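Local structure of putative type VI secretion protein (Escherichia coli, 6SKI) at residues A207-M211 and E212-A216. The protein probably acts as a phospholipase effector toxin that is loaded onto the VgrG spike and delivered by the type VI secretion system. Sequence-based numbering, arbitrary orientation.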
loop_
_atom_site.group_PDB
_atom_site.type_symbol
_atom_site.label_atom_id
_atom_site.label_comp_id
_atom_site.label_asym_id
_atom_site.label_seq_id
_atom_site.Cartn_x
_atom_site.Cartn_y
_atom_site.Cartn_z
ATOM N N ALA A 207 -2.455 -12.788 0.429
ATOM C CA ALA A 207 -2.709 -13.793 1.449
ATOM C C ALA A 207 -3.707 -14.819 0.942
ATOM O O ALA A 207 -3.521 -16.025 1.139
ATOM C CB ALA A 207 -3.210 -13.132 2.729
ATOM N N ASN A 208 -4.727 -14.362 0.217
ATOM C CA ASN A 208 -5.715 -15.297 -0.297
ATOM C C ASN A 208 -5.090 -16.221 -1.329
ATOM O O ASN A 208 -5.372 -17.424 -1.344
ATOM C CB ASN A 208 -6.902 -14.538 -0.878
ATOM C CG ASN A 208 -7.851 -14.051 0.191
ATOM O OD1 ASN A 208 -8.203 -12.877 0.236
ATOM N ND2 ASN A 208 -8.268 -14.954 1.066
ATOM N N ARG A 209 -4.202 -15.686 -2.167
ATOM C CA ARG A 209 -3.496 -16.534 -3.117
ATOM C C ARG A 209 -2.649 -17.568 -2.393
ATOM O O ARG A 209 -2.451 -18.679 -2.894
ATOM C CB ARG A 209 -2.636 -15.681 -4.044
ATOM C CG ARG A 209 -3.440 -14.741 -4.911
ATOM C CD ARG A 209 -2.555 -13.947 -5.842
ATOM N NE ARG A 209 -1.896 -14.803 -6.821
ATOM C CZ ARG A 209 -1.438 -14.377 -7.992
ATOM N NH1 ARG A 209 -1.568 -13.106 -8.333
ATOM N NH2 ARG A 209 -0.849 -15.223 -8.821
ATOM N N VAL A 210 -2.137 -17.224 -1.211
ATOM C CA VAL A 210 -1.402 -18.213 -0.435
ATOM C C VAL A 210 -2.369 -19.197 0.202
ATOM O O VAL A 210 -2.066 -20.386 0.343
ATOM C CB VAL A 210 -0.512 -17.521 0.612
ATOM C CG1 VAL A 210 0.168 -18.548 1.494
ATOM C CG2 VAL A 210 0.512 -16.644 -0.068
ATOM N N MET A 211 -3.558 -18.726 0.575
ATOM C CA MET A 211 -4.544 -19.617 1.170
ATOM C C MET A 211 -5.111 -20.572 0.131
ATOM O O MET A 211 -5.329 -21.754 0.419
ATOM C CB MET A 211 -5.661 -18.800 1.814
ATOM C CG MET A 211 -6.422 -19.520 2.900
ATOM S SD MET A 211 -7.969 -18.683 3.266
ATOM C CE MET A 211 -8.675 -19.797 4.474
ATOM N N GLU A 212 -5.341 -20.078 -1.082
ATOM C CA GLU A 212 -5.789 -20.901 -2.194
ATOM C C GLU A 212 -4.677 -21.756 -2.776
ATOM O O GLU A 212 -4.937 -22.529 -3.704
ATOM C CB GLU A 212 -6.370 -20.011 -3.290
ATOM C CG GLU A 212 -7.750 -19.482 -2.979
ATOM C CD GLU A 212 -8.046 -18.186 -3.700
ATOM O OE1 GLU A 212 -8.934 -17.440 -3.239
ATOM O OE2 GLU A 212 -7.385 -17.908 -4.724
ATOM N N GLN A 213 -3.460 -21.636 -2.252
ATOM C CA GLN A 213 -2.289 -22.348 -2.754
ATOM C C GLN A 213 -2.139 -22.139 -4.259
ATOM O O GLN A 213 -2.169 -23.073 -5.059
ATOM C CB GLN A 213 -2.353 -23.829 -2.387
ATOM C CG GLN A 213 -2.280 -24.059 -0.893
ATOM C CD GLN A 213 -0.877 -23.883 -0.356
ATOM O OE1 GLN A 213 -0.664 -23.222 0.658
ATOM N NE2 GLN A 213 0.091 -24.476 -1.038
ATOM N N ASP A 214 -1.993 -20.873 -4.624
ATOM C CA ASP A 214 -1.857 -20.497 -6.021
ATOM C C ASP A 214 -0.623 -21.164 -6.619
ATOM O O ASP A 214 0.456 -21.117 -6.013
ATOM C CB ASP A 214 -1.754 -18.980 -6.147
ATOM C CG ASP A 214 -2.126 -18.481 -7.524
ATOM O OD1 ASP A 214 -1.279 -18.554 -8.436
ATOM O OD2 ASP A 214 -3.267 -18.010 -7.695
ATOM N N PRO A 215 -0.738 -21.805 -7.784
ATOM C CA PRO A 215 0.441 -22.448 -8.377
ATOM C C PRO A 215 1.520 -21.468 -8.788
ATOM O O PRO A 215 2.684 -21.867 -8.901
ATOM C CB PRO A 215 -0.154 -23.183 -9.583
ATOM C CG PRO A 215 -1.553 -23.475 -9.134
ATOM C CD PRO A 215 -1.956 -22.168 -8.524
ATOM N N ALA A 216 1.175 -20.202 -9.026
ATOM C CA ALA A 216 2.195 -19.217 -9.366
ATOM C C ALA A 216 3.136 -18.968 -8.199
ATOM O O ALA A 216 4.325 -18.708 -8.410
ATOM C CB ALA A 216 1.544 -17.910 -9.810
#
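Arg209 and Asp214 meet across the break between two helices, joined through both backbone and side chain. Asp214 N donates to Arg209 O (2.8 Å), and this brings Asp214 CB to 4.0 Å from Arg209 CB. From its last helical turn, Arg209 reaches past this point with its chain bent at chi3 (66°), which brings the NE and NH2 edge of the guanidinium alongside the carboxylate. The two flat groups are inclined by 54°, and Asp214 OD1 lies at the guanidinium edge, near its plane, 3.4 Å from Arg209 NH2, a weak and long salt bridge. The stronger charge partner of Arg209 is Asp162, which takes NH1, so the guanidinium is shared by two carboxylates.

With CG anti to the backbone N (chi1 -158°), the Asp214 carboxylate sits where OD1 can accept from Ala216 N, at 3.0 Å on its anti side, and also face Arg209 NH2. The same oxygen thus caps the following helix and pairs with Arg209, whose NH2 also touches Ala216 CB at 3.7 Å.

On the preceding turn, Glu212 N closes the helix on Asn208 O (2.7 Å). With CG beside its backbone N, the extended Glu212 side chain runs past Asn208 O, CB 3.4 Å from it, before its carboxylate pairs with Lys268.

The Asp214 N to Arg209 O bond and a weak Gln213 N to Val210 O bond, with Gln213 at positive phi, make the Schellman motif that ends helix 198-211, followed directly by an Asp N-cap that starts helix 215-225: a tight helix-to-helix turn in the α/β-hydrolase-like catalytic domain.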